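Local coordinates for protein lipase (Rhizopus chinensis, PDB 6A0W) that probably hydrolyses the ester bonds of triacylglycerols as a class 3 lipase of the alpha/beta-hydrolase fold, at residues K229-H235 and S272-V276; A51-C56 and I290-C295; E43-A48 and I199-G203; M183-Q187 and Y215-I221. All coordinates share one frame. Residue numbers count along the deposited sequence, not the author numbering.

Contact 1 of 4, residues K229-H235 and S272-V276; sequences KRDIVPH and SNSIV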
loop_
_atom_site.group_PDB
_atom_site.type_symbol
_atom_site.label_atom_id
_atom_site.label_comp_id
_atom_site.label_asym_id
_atom_site.label_seq_id
_atom_site.Cartn_x
_atom_site.Cartn_y
_atom_site.Cartn_z
ATOM N N LYS A 229 -10.714 5.582 7.512
ATOM C CA LYS A 229 -11.161 6.065 8.804
ATOM C C LYS A 229 -10.114 5.912 9.895
ATOM O O LYS A 229 -9.107 6.630 9.875
ATOM C CB LYS A 229 -12.472 5.368 9.164
ATOM C CG LYS A 229 -13.597 5.651 8.186
ATOM C CD LYS A 229 -14.907 4.983 8.564
ATOM C CE LYS A 229 -15.834 5.011 7.381
ATOM N NZ LYS A 229 -17.146 4.432 7.695
ATOM N N ARG A 230 -10.364 5.030 10.870
ATOM C CA ARG A 230 -9.524 4.924 12.061
ATOM C C ARG A 230 -8.510 3.753 11.993
ATOM O O ARG A 230 -7.964 3.349 13.019
ATOM C CB ARG A 230 -10.394 4.708 13.316
ATOM C CG ARG A 230 -11.334 5.846 13.662
ATOM C CD ARG A 230 -12.268 5.472 14.811
ATOM N NE ARG A 230 -13.272 6.503 15.081
ATOM C CZ ARG A 230 -13.019 7.622 15.756
ATOM N NH1 ARG A 230 -11.799 7.896 16.183
ATOM N NH2 ARG A 230 -13.993 8.492 15.980
ATOM N N ASP A 231 -8.278 3.214 10.805
ATOM C CA ASP A 231 -7.320 2.097 10.601
ATOM C C ASP A 231 -6.030 2.349 11.337
ATOM O O ASP A 231 -5.368 3.376 11.134
ATOM C CB ASP A 231 -7.094 1.926 9.085
ATOM C CG ASP A 231 -6.100 0.839 8.738
ATOM O OD1 ASP A 231 -5.647 0.154 9.674
ATOM O OD2 ASP A 231 -5.856 0.630 7.514
ATOM N N ILE A 232 -5.691 1.449 12.261
ATOM C CA ILE A 232 -4.447 1.583 13.033
ATOM C C ILE A 232 -3.168 1.504 12.202
ATOM O O ILE A 232 -2.134 2.074 12.562
ATOM C CB ILE A 232 -4.376 0.550 14.156
ATOM C CG1 ILE A 232 -3.266 0.886 15.128
ATOM C CG2 ILE A 232 -4.271 -0.876 13.635
ATOM C CD1 ILE A 232 -3.372 0.072 16.388
ATOM N N VAL A 233 -3.207 0.767 11.110
ATOM C CA VAL A 233 -1.943 0.312 10.538
ATOM C C VAL A 233 -1.057 1.468 9.998
ATOM O O VAL A 233 0.195 1.401 10.058
ATOM C CB VAL A 233 -2.141 -0.818 9.481
ATOM C CG1 VAL A 233 -0.781 -1.243 8.930
ATOM C CG2 VAL A 233 -2.769 -2.049 10.123
ATOM N N PRO A 234 -1.689 2.512 9.431
ATOM C CA PRO A 234 -0.860 3.616 8.955
ATOM C C PRO A 234 -0.211 4.436 10.055
ATOM O O PRO A 234 0.489 5.425 9.769
ATOM C CB PRO A 234 -1.845 4.471 8.136
ATOM C CG PRO A 234 -2.813 3.448 7.593
ATOM C CD PRO A 234 -2.976 2.433 8.689
ATOM N N HIS A 235 -0.525 4.081 11.288
ATOM C CA HIS A 235 0.018 4.761 12.438
ATOM C C HIS A 235 1.061 3.927 13.165
ATOM O O HIS A 235 1.437 4.282 14.280
ATOM C CB HIS A 235 -1.119 5.150 13.405
ATOM C CG HIS A 235 -2.180 5.968 12.745
ATOM N ND1 HIS A 235 -1.943 7.265 12.335
ATOM C CD2 HIS A 235 -3.355 5.601 12.178
ATOM C CE1 HIS A 235 -2.994 7.696 11.647
ATOM N NE2 HIS A 235 -3.855 6.703 11.514
ATOM N N SER A 272 -5.680 11.425 8.692
ATOM C CA SER A 272 -5.966 10.376 9.695
ATOM C C SER A 272 -5.193 10.501 11.012
ATOM O O SER A 272 -5.609 9.941 12.015
ATOM C CB SER A 272 -5.784 8.952 9.096
ATOM O OG SER A 272 -4.400 8.708 8.903
ATOM N N ASN A 273 -4.058 11.185 11.027
ATOM C CA ASN A 273 -3.344 11.386 12.288
ATOM C C ASN A 273 -4.173 12.184 13.289
ATOM O O ASN A 273 -3.896 12.129 14.485
ATOM C CB ASN A 273 -1.999 12.085 12.080
ATOM C CG ASN A 273 -0.999 11.187 11.388
ATOM O OD1 ASN A 273 -1.069 9.968 11.522
ATOM N ND2 ASN A 273 -0.063 11.777 10.660
ATOM N N SER A 274 -5.207 12.859 12.802
ATOM C CA SER A 274 -6.145 13.609 13.667
ATOM C C SER A 274 -7.044 12.716 14.516
ATOM O O SER A 274 -7.607 13.229 15.455
ATOM C CB SER A 274 -7.026 14.577 12.840
ATOM O OG SER A 274 -8.002 13.909 12.075
ATOM N N ILE A 275 -7.202 11.420 14.209
ATOM C CA ILE A 275 -7.993 10.529 15.072
ATOM C C ILE A 275 -7.180 9.677 16.089
ATOM O O ILE A 275 -7.747 8.963 16.916
ATOM C CB ILE A 275 -8.994 9.644 14.286
ATOM C CG1 ILE A 275 -8.320 8.741 13.233
ATOM C CG2 ILE A 275 -10.049 10.506 13.609
ATOM C CD1 ILE A 275 -7.612 7.545 13.815
ATOM N N VAL A 276 -5.868 9.818 16.091
ATOM C CA VAL A 276 -4.997 9.087 16.994
ATOM C C VAL A 276 -5.256 9.591 18.413
ATOM O O VAL A 276 -5.394 10.774 18.569
ATOM C CB VAL A 276 -3.546 9.347 16.568
ATOM C CG1 VAL A 276 -2.537 9.044 17.660
ATOM C CG2 VAL A 276 -3.209 8.543 15.317
HETATM O O HOH W 1 0.013 8.315 9.743
#

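Contact 2 of 4, residues A51-C56 and I290-C295; sequences AATAYC and INEGSC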
loop_
_atom_site.group_PDB
_atom_site.type_symbol
_atom_site.label_atom_id
_atom_site.label_comp_id
_atom_site.label_asym_id
_atom_site.label_seq_id
_atom_site.Cartn_x
_atom_site.Cartn_y
_atom_site.Cartn_z
ATOM N N ALA A 51 -5.492 -4.590 -5.236
ATOM C CA ALA A 51 -4.802 -5.009 -4.059
ATOM C C ALA A 51 -5.531 -6.079 -3.285
ATOM O O ALA A 51 -4.899 -7.027 -2.761
ATOM C CB ALA A 51 -4.542 -3.820 -3.168
ATOM N N ALA A 52 -6.863 -5.986 -3.276
ATOM C CA ALA A 52 -7.669 -6.976 -2.556
ATOM C C ALA A 52 -7.579 -8.360 -3.128
ATOM O O ALA A 52 -7.795 -9.340 -2.403
ATOM C CB ALA A 52 -9.150 -6.535 -2.495
ATOM N N THR A 53 -7.353 -8.462 -4.434
ATOM C CA THR A 53 -7.319 -9.761 -5.083
ATOM C C THR A 53 -6.120 -10.593 -4.610
ATOM O O THR A 53 -6.118 -11.805 -4.753
ATOM C CB THR A 53 -7.226 -9.650 -6.612
ATOM O OG1 THR A 53 -6.009 -8.988 -6.986
ATOM C CG2 THR A 53 -8.437 -8.896 -7.163
ATOM N N ALA A 54 -5.132 -9.961 -3.992
ATOM C CA ALA A 54 -3.946 -10.701 -3.628
ATOM C C ALA A 54 -4.233 -11.687 -2.514
ATOM O O ALA A 54 -3.432 -12.600 -2.267
ATOM C CB ALA A 54 -2.849 -9.758 -3.209
ATOM N N TYR A 55 -5.317 -11.443 -1.773
ATOM C CA TYR A 55 -5.681 -12.321 -0.669
ATOM C C TYR A 55 -6.520 -13.479 -1.133
ATOM O O TYR A 55 -6.903 -14.309 -0.314
ATOM C CB TYR A 55 -6.403 -11.552 0.419
ATOM C CG TYR A 55 -5.588 -10.495 1.082
ATOM C CD1 TYR A 55 -4.764 -10.803 2.164
ATOM C CD2 TYR A 55 -5.672 -9.169 0.692
ATOM C CE1 TYR A 55 -3.988 -9.846 2.791
ATOM C CE2 TYR A 55 -4.958 -8.179 1.384
ATOM C CZ TYR A 55 -4.112 -8.522 2.411
ATOM O OH TYR A 55 -3.336 -7.569 3.014
ATOM N N CYS A 56 -6.883 -13.507 -2.411
ATOM C CA CYS A 56 -7.609 -14.632 -2.956
ATOM C C CYS A 56 -6.662 -15.815 -3.291
ATOM O O CYS A 56 -5.792 -15.698 -4.152
ATOM C CB CYS A 56 -8.364 -14.191 -4.214
ATOM S SG CYS A 56 -9.498 -12.796 -4.007
ATOM N N ILE A 290 -14.655 -2.402 -0.198
ATOM C CA ILE A 290 -13.959 -3.641 -0.635
ATOM C C ILE A 290 -13.255 -4.315 0.546
ATOM O O ILE A 290 -12.473 -3.691 1.259
ATOM C CB ILE A 290 -12.869 -3.332 -1.687
ATOM C CG1 ILE A 290 -13.497 -2.689 -2.918
ATOM C CG2 ILE A 290 -12.109 -4.591 -2.108
ATOM C CD1 ILE A 290 -12.491 -1.893 -3.751
ATOM N N ASN A 291 -13.563 -5.584 0.770
ATOM C CA ASN A 291 -12.916 -6.361 1.818
ATOM C C ASN A 291 -11.442 -6.607 1.460
ATOM O O ASN A 291 -11.123 -7.082 0.353
ATOM C CB ASN A 291 -13.558 -7.732 1.987
ATOM C CG ASN A 291 -12.727 -8.623 2.910
ATOM O OD1 ASN A 291 -12.020 -9.508 2.426
ATOM N ND2 ASN A 291 -12.635 -8.248 4.199
ATOM N N GLU A 292 -10.586 -6.190 2.375
ATOM C CA GLU A 292 -9.145 -6.331 2.246
ATOM C C GLU A 292 -8.660 -7.309 3.319
ATOM O O GLU A 292 -8.494 -6.958 4.508
ATOM C CB GLU A 292 -8.430 -4.980 2.419
ATOM C CG GLU A 292 -8.911 -3.883 1.488
ATOM C CD GLU A 292 -8.252 -3.928 0.116
ATOM O OE1 GLU A 292 -7.401 -4.810 -0.114
ATOM O OE2 GLU A 292 -8.598 -3.083 -0.756
ATOM N N GLY A 293 -8.322 -8.513 2.860
ATOM C CA GLY A 293 -7.682 -9.464 3.729
ATOM C C GLY A 293 -8.292 -10.843 3.617
ATOM O O GLY A 293 -7.642 -11.823 3.988
ATOM N N SER A 294 -9.542 -10.935 3.155
ATOM C CA SER A 294 -10.218 -12.234 3.096
ATOM C C SER A 294 -10.869 -12.558 1.774
ATOM O O SER A 294 -11.581 -13.536 1.684
ATOM C CB SER A 294 -11.247 -12.328 4.213
ATOM O OG SER A 294 -10.618 -12.291 5.482
ATOM N N CYS A 295 -10.613 -11.777 0.728
ATOM C CA CYS A 295 -11.206 -12.075 -0.568
ATOM C C CYS A 295 -12.743 -12.231 -0.497
ATOM O O CYS A 295 -13.300 -13.103 -1.150
ATOM C CB CYS A 295 -10.593 -13.347 -1.150
ATOM S SG CYS A 295 -11.069 -13.574 -2.886
HETATM O O HOH W 2 -9.211 -9.230 0.140
#

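Contact 3 of 4, residues E43-A48 and I199-G203; sequences ELTNYA and IYTVG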
loop_
_atom_site.group_PDB
_atom_site.type_symbol
_atom_site.label_atom_id
_atom_site.label_comp_id
_atom_site.label_asym_id
_atom_site.label_seq_id
_atom_site.Cartn_x
_atom_site.Cartn_y
_atom_site.Cartn_z
ATOM N N GLU A 43 -10.487 6.082 -8.985
ATOM C CA GLU A 43 -9.198 5.532 -9.352
ATOM C C GLU A 43 -8.547 4.879 -8.129
ATOM O O GLU A 43 -8.003 3.773 -8.220
ATOM C CB GLU A 43 -8.330 6.635 -9.961
ATOM C CG GLU A 43 -6.853 6.334 -9.889
ATOM C CD GLU A 43 -6.045 7.448 -10.484
ATOM O OE1 GLU A 43 -5.621 8.348 -9.721
ATOM O OE2 GLU A 43 -5.842 7.385 -11.704
ATOM N N LEU A 44 -8.688 5.504 -6.960
ATOM C CA LEU A 44 -8.161 4.907 -5.739
ATOM C C LEU A 44 -8.892 3.601 -5.453
ATOM O O LEU A 44 -8.287 2.596 -5.059
ATOM C CB LEU A 44 -8.309 5.843 -4.545
ATOM C CG LEU A 44 -7.611 7.175 -4.729
ATOM C CD1 LEU A 44 -8.122 8.137 -3.656
ATOM C CD2 LEU A 44 -6.091 6.989 -4.641
ATOM N N THR A 45 -10.187 3.589 -5.749
ATOM C CA THR A 45 -11.018 2.431 -5.483
ATOM C C THR A 45 -10.536 1.291 -6.359
ATOM O O THR A 45 -10.541 0.125 -5.940
ATOM C CB THR A 45 -12.525 2.738 -5.760
ATOM O OG1 THR A 45 -12.980 3.719 -4.826
ATOM C CG2 THR A 45 -13.374 1.525 -5.600
ATOM N N ASN A 46 -10.257 1.606 -7.615
ATOM C CA ASN A 46 -9.959 0.549 -8.591
ATOM C C ASN A 46 -8.635 -0.203 -8.237
ATOM O O ASN A 46 -8.581 -1.438 -8.216
ATOM C CB ASN A 46 -9.976 1.130 -10.002
ATOM C CG ASN A 46 -11.416 1.278 -10.571
ATOM O OD1 ASN A 46 -11.671 0.881 -11.700
ATOM N ND2 ASN A 46 -12.374 1.774 -9.762
ATOM N N TYR A 47 -7.632 0.554 -7.815
ATOM C CA TYR A 47 -6.364 0.005 -7.360
ATOM C C TYR A 47 -6.426 -0.622 -5.963
ATOM O O TYR A 47 -5.682 -1.576 -5.689
ATOM C CB TYR A 47 -5.279 1.094 -7.463
ATOM C CG TYR A 47 -5.080 1.602 -8.895
ATOM C CD1 TYR A 47 -5.184 0.725 -9.978
ATOM C CD2 TYR A 47 -4.763 2.921 -9.159
ATOM C CE1 TYR A 47 -5.007 1.160 -11.276
ATOM C CE2 TYR A 47 -4.560 3.365 -10.456
ATOM C CZ TYR A 47 -4.627 2.467 -11.494
ATOM O OH TYR A 47 -4.541 2.896 -12.777
ATOM N N ALA A 48 -7.346 -0.159 -5.114
ATOM C CA ALA A 48 -7.679 -0.866 -3.888
ATOM C C ALA A 48 -8.283 -2.232 -4.161
ATOM O O ALA A 48 -8.033 -3.217 -3.446
ATOM C CB ALA A 48 -8.611 -0.052 -3.005
ATOM N N ILE A 199 2.550 4.341 -7.504
ATOM C CA ILE A 199 2.414 3.446 -6.383
ATOM C C ILE A 199 1.108 3.803 -5.655
ATOM O O ILE A 199 0.872 4.966 -5.310
ATOM C CB ILE A 199 3.557 3.616 -5.384
ATOM C CG1 ILE A 199 4.946 3.436 -6.070
ATOM C CG2 ILE A 199 3.448 2.557 -4.300
ATOM C CD1 ILE A 199 6.115 3.961 -5.242
ATOM N N TYR A 200 0.268 2.804 -5.439
ATOM C CA TYR A 200 -0.973 2.997 -4.682
ATOM C C TYR A 200 -1.068 1.996 -3.577
ATOM O O TYR A 200 -0.967 0.776 -3.809
ATOM C CB TYR A 200 -2.202 2.805 -5.584
ATOM C CG TYR A 200 -2.393 3.922 -6.591
ATOM C CD1 TYR A 200 -1.715 3.894 -7.807
ATOM C CD2 TYR A 200 -3.371 4.915 -6.399
ATOM C CE1 TYR A 200 -1.828 4.931 -8.712
ATOM C CE2 TYR A 200 -3.554 5.914 -7.347
ATOM C CZ TYR A 200 -2.807 5.903 -8.509
ATOM O OH TYR A 200 -2.964 6.843 -9.490
ATOM N N THR A 201 -1.445 2.497 -2.411
ATOM C CA THR A 201 -1.607 1.637 -1.261
ATOM C C THR A 201 -2.902 1.953 -0.457
ATOM O O THR A 201 -3.397 3.099 -0.468
ATOM C CB THR A 201 -0.397 1.732 -0.297
ATOM O OG1 THR A 201 -0.304 3.036 0.272
ATOM C CG2 THR A 201 0.924 1.370 -0.988
ATOM N N VAL A 202 -3.331 0.953 0.316
ATOM C CA VAL A 202 -4.433 1.042 1.272
ATOM C C VAL A 202 -3.962 0.440 2.582
ATOM O O VAL A 202 -3.409 -0.669 2.585
ATOM C CB VAL A 202 -5.742 0.378 0.756
ATOM C CG1 VAL A 202 -6.396 1.285 -0.285
ATOM C CG2 VAL A 202 -5.494 -0.994 0.146
ATOM N N GLY A 203 -4.042 1.219 3.661
ATOM C CA GLY A 203 -3.596 0.769 4.980
ATOM C C GLY A 203 -2.096 0.454 5.100
ATOM O O GLY A 203 -1.676 -0.369 5.918
HETATM O O HOH W 3 -4.123 0.242 -3.136
#

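Contact 4 of 4, residues M183-Q187 and Y215-I221; sequences MDLYQ and YVDSTGI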
loop_
_atom_site.group_PDB
_atom_site.type_symbol
_atom_site.label_atom_id
_atom_site.label_comp_id
_atom_site.label_asym_id
_atom_site.label_seq_id
_atom_site.Cartn_x
_atom_site.Cartn_y
_atom_site.Cartn_z
ATOM N N MET A 183 10.304 2.056 -5.580
ATOM C CA MET A 183 11.639 2.652 -5.487
ATOM C C MET A 183 12.762 1.849 -6.216
ATOM O O MET A 183 13.514 2.421 -7.034
ATOM C CB MET A 183 11.988 2.871 -4.021
ATOM C CG MET A 183 11.115 3.897 -3.309
ATOM S SD MET A 183 11.178 5.509 -4.105
ATOM C CE MET A 183 9.724 5.402 -5.135
ATOM N N ASP A 184 12.646 0.526 -6.191
ATOM C CA ASP A 184 13.604 -0.358 -6.909
ATOM C C ASP A 184 13.437 -0.261 -8.416
ATOM O O ASP A 184 14.402 -0.127 -9.186
ATOM C CB ASP A 184 13.396 -1.816 -6.428
ATOM C CG ASP A 184 14.619 -2.736 -6.687
ATOM O OD1 ASP A 184 15.717 -2.228 -6.934
ATOM O OD2 ASP A 184 14.465 -3.972 -6.694
ATOM N N LEU A 185 12.201 -0.320 -8.876
ATOM C CA LEU A 185 11.931 -0.068 -10.272
ATOM C C LEU A 185 12.482 1.301 -10.725
ATOM O O LEU A 185 13.091 1.424 -11.804
ATOM C CB LEU A 185 10.426 -0.161 -10.542
ATOM C CG LEU A 185 9.899 -1.592 -10.423
ATOM C CD1 LEU A 185 8.384 -1.645 -10.233
ATOM C CD2 LEU A 185 10.335 -2.389 -11.657
ATOM N N TYR A 186 12.210 2.346 -9.948
ATOM C CA TYR A 186 12.758 3.651 -10.301
ATOM C C TYR A 186 14.303 3.567 -10.393
ATOM O O TYR A 186 14.904 4.237 -11.229
ATOM C CB TYR A 186 12.328 4.717 -9.287
ATOM C CG TYR A 186 13.028 6.066 -9.410
ATOM C CD1 TYR A 186 12.683 6.987 -10.397
ATOM C CD2 TYR A 186 13.960 6.445 -8.468
ATOM C CE1 TYR A 186 13.348 8.215 -10.508
ATOM C CE2 TYR A 186 14.598 7.680 -8.527
ATOM C CZ TYR A 186 14.277 8.551 -9.524
ATOM O OH TYR A 186 14.957 9.726 -9.485
ATOM N N GLN A 187 14.923 2.878 -9.441
ATOM C CA GLN A 187 16.386 2.847 -9.355
ATOM C C GLN A 187 16.966 2.046 -10.502
ATOM O O GLN A 187 17.869 2.513 -11.140
ATOM C CB GLN A 187 16.868 2.314 -8.015
ATOM C CG GLN A 187 16.635 3.248 -6.839
ATOM C CD GLN A 187 16.351 2.528 -5.549
ATOM O OE1 GLN A 187 16.481 1.312 -5.482
ATOM N NE2 GLN A 187 16.004 3.278 -4.481
ATOM N N TYR A 215 13.803 10.888 0.446
ATOM C CA TYR A 215 14.236 10.274 -0.793
ATOM C C TYR A 215 13.032 9.903 -1.670
ATOM O O TYR A 215 13.018 10.105 -2.885
ATOM C CB TYR A 215 15.113 9.018 -0.516
ATOM C CG TYR A 215 15.368 8.208 -1.772
ATOM C CD1 TYR A 215 16.169 8.688 -2.784
ATOM C CD2 TYR A 215 14.723 7.005 -1.977
ATOM C CE1 TYR A 215 16.312 8.006 -3.987
ATOM C CE2 TYR A 215 14.816 6.346 -3.179
ATOM C CZ TYR A 215 15.630 6.816 -4.169
ATOM O OH TYR A 215 15.754 6.085 -5.336
ATOM N N VAL A 216 12.063 9.227 -1.079
ATOM C CA VAL A 216 10.910 8.792 -1.858
ATOM C C VAL A 216 10.250 9.998 -2.555
ATOM O O VAL A 216 9.952 9.974 -3.758
ATOM C CB VAL A 216 9.888 8.095 -0.939
ATOM C CG1 VAL A 216 8.556 7.965 -1.657
ATOM C CG2 VAL A 216 10.399 6.714 -0.543
ATOM N N ASP A 217 10.066 11.055 -1.788
ATOM C CA ASP A 217 9.507 12.323 -2.310
ATOM C C ASP A 217 10.370 12.935 -3.423
ATOM O O ASP A 217 9.846 13.363 -4.439
ATOM C CB ASP A 217 9.345 13.320 -1.148
ATOM C CG ASP A 217 8.131 13.043 -0.305
ATOM O OD1 ASP A 217 7.276 12.220 -0.738
ATOM O OD2 ASP A 217 8.022 13.654 0.794
ATOM N N SER A 218 11.691 12.773 -3.323
ATOM C CA SER A 218 12.615 13.322 -4.321
ATOM C C SER A 218 12.532 12.634 -5.630
ATOM O O SER A 218 12.926 13.204 -6.637
ATOM C CB SER A 218 14.067 13.248 -3.845
ATOM O OG SER A 218 14.595 11.938 -3.870
ATOM N N THR A 219 12.033 11.403 -5.656
ATOM C CA THR A 219 11.990 10.680 -6.925
ATOM C C THR A 219 10.902 11.214 -7.827
ATOM O O THR A 219 10.849 10.867 -9.035
ATOM C CB THR A 219 11.729 9.155 -6.752
ATOM O OG1 THR A 219 10.416 8.915 -6.210
ATOM C CG2 THR A 219 12.767 8.500 -5.819
ATOM N N GLY A 220 9.892 11.847 -7.231
ATOM C CA GLY A 220 8.711 12.261 -8.048
ATOM C C GLY A 220 7.807 11.117 -8.487
ATOM O O GLY A 220 6.794 11.351 -9.154
ATOM N N ILE A 221 8.116 9.874 -8.099
ATOM C CA ILE A 221 7.163 8.776 -8.353
ATOM C C ILE A 221 5.906 8.982 -7.477
ATOM O O ILE A 221 6.013 9.004 -6.247
ATOM C CB ILE A 221 7.738 7.388 -7.991
ATOM C CG1 ILE A 221 8.996 7.102 -8.831
ATOM C CG2 ILE A 221 6.689 6.276 -8.245
ATOM C CD1 ILE A 221 8.800 7.087 -10.334
#

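Contact 1 of 4, residues K229-H235 and S272-V276
The imidazole of H235 packs its face against CG2 of V276, which stands 3.8 Å from the H235 ring centroid, 24° off the ring normal, a CH-pi contact. This joins two loops of the alpha/beta-hydrolase fold, the first following strand 223-228 and the second strand 258-262. The first loop carries D231, probably the acid of a Ser-His-Asp triad as in other lipases of this fold, since its OD2 is hydrogen-bonded to H284. D231 OD1 meanwhile accepts from V233 N at 2.9 Å, forming an Asx turn. Around the edge of the H235 ring lie S272, whose OG is 3.2 Å from H235 CE1 and is hydrogen-bonded to E249, and N273, whose OD1 is 3.0 Å from H235 ND1 and whose ND2 is hydrogen-bonded to T268 O. I275 fills the gap on the R230 side, with CD1 3.7 Å from R230 CA and CB 3.8 Å from R230 NH1, while NH2 of that arginine reaches the carbonyl of P17 in the N-terminal segment. A water completes the seam, sitting 2.9 Å from P234 O and 2.7 Å from N273 OD1.

Contact 2 of 4, residues A51-C56 and I290-C295
A51 approaches the C-terminal segment loosely, its CB 4.3 Å from E292 OE1, near the end of helix 38-53. One residue on, A52 fits closely: its CB lies 3.6 Å from I290 CG2, 3.5 Å from N291 O and 3.4 Å from E292 OE1, so the small methyl lets the segment 290-295 run close to the helix. A type I turn from T53 to C56, closed by C56 N to T53 O at 3.0 Å, then leads the chain out of the helix. Within it, Y55 turns its ring toward G293, whose CA sits 3.5 Å from the Y55 ring centroid and 9° off the normal, a CH-pi contact. At the G293 phi of 134° and psi of -23°, a CB would collide with the O of E292. The Y55 hydroxyl goes on to H171, next to S172, the probable nucleophile. At C56 the segments become covalent: C56 SG and C295 SG are 2.1 Å apart, with chi3 of 88°, close to the relaxed value for a disulfide. No direct hydrogen bond joins the backbones; instead a water donates to A52 O and N291 O, both 2.9 Å away, and accepts from G293 N and C295 N, both at 3.0 Å. The chemistry implies that the C-terminal end is tied covalently to the turn following helix 38-53, with the water bridging it to A52.

Contact 3 of 4, residues E43-A48 and I199-G203
At the apolar centre the rings of Y47 and Y200 meet in an edge-to-face pair, the edge of Y47 directed at the face of Y200, with centroids 4.5 Å apart and planes at 54°; the closest atoms are Y47 CD2 and Y200 CD1 at 3.5 Å. This is helix-on-sheet packing in the alpha/beta-hydrolase fold: helix 38-53 crosses strand 197-202, in the middle of the large mixed sheet, at 78°, with the axes of the short segments 8.4 Å apart at closest approach. Because side chains alternate along a strand, Y200 and V202 face this helix, while I199 and T201 face helix 173-188 on the other side of the sheet. Next to the ring pair, L44 CD2 touches the edge of the Y200 ring, 3.8 Å from Y200 CD2. Further along, A48 CB rests 3.8 Å from V202 CG1, the short alanine leaving room for the strand to come near. Polar groups take over at the margins. A water makes weak hydrogen bonds to Y47 O at 3.5 Å and Y200 O at 3.3 Å, and T169 OG1 lies within hydrogen-bonding reach of both carbonyls. At the outer margin E43, its side chain about 3 Å from a bound sulfate, stretches back to the tyrosine: Y200 OH lies 3.1 Å from E43 OE1, a weak hydrogen bond at best, its proton having another acceptor within reach.

Contact 4 of 4, residues M183-Q187 and Y215-I221
The beta-alpha-beta crossover from strand 197-202 through helix 210-218 to strand 223-228 returns to the sheet beside the C-terminal part of helix 173-188, and this contact joins the two helices. M183 lies deep in it: its SD makes an oblique Met-aromatic contact with Y215, 3.8 Å from Y215 CE2 and 4.9 Å from the ring centroid, and packs 3.8 Å from V216 CG2, while M183 CE reaches I221 CB at 4.0 Å. One turn further on, Q187 NE2 donates to Y215 OH at 2.9 Å with a nearly straight angle of 163°; the same amide nitrogen also reaches Y127. Y186 folds its ring over the turn that follows the second helix. T219 CB stands 3.8 Å from the Y186 ring centroid, 15° off the normal, as a CH-pi contact, and I221 CD1 is 3.9 Å from Y186 CD1. The turn is braced by its own hydrogen bonds: T219 OG1 donates to V216 O at 2.7 Å and accepts from I221 N at 3.1 Å, an ST turn, while G220, with a phi of 72°, breaks the helical path and lets the chain head for the next strand. On the sheet side of the pair, M183 and I221 both rest on I199 of strand 197-202, whereas D184 and L185 turn to helix 137-160, so helix 173-188 is held between that helix and helix 210-218.

Contacts 2 and 3 share helix 38-53 and lie with centres about 12 Å apart; they meet where E292 OE2 comes within 2.8 Å of A48 O. Contact 3 also touches contacts 1 and 4. G203, just past strand 197-202, packs against the loop of contact 1, with D231 OD2 3.4 Å from G203 CA, while I199 CD1 lies 3.8 Å from I221 CG2 of contact 4 on the face of the sheet opposite to helix 38-53. Contacts 1 and 2 both border the probable catalytic centre, one supplying D231 and the other placing Y55 against S172. Contact 4 is remote from both, its centre about 25 Å from that of contact 1 and 27 Å from that of contact 2.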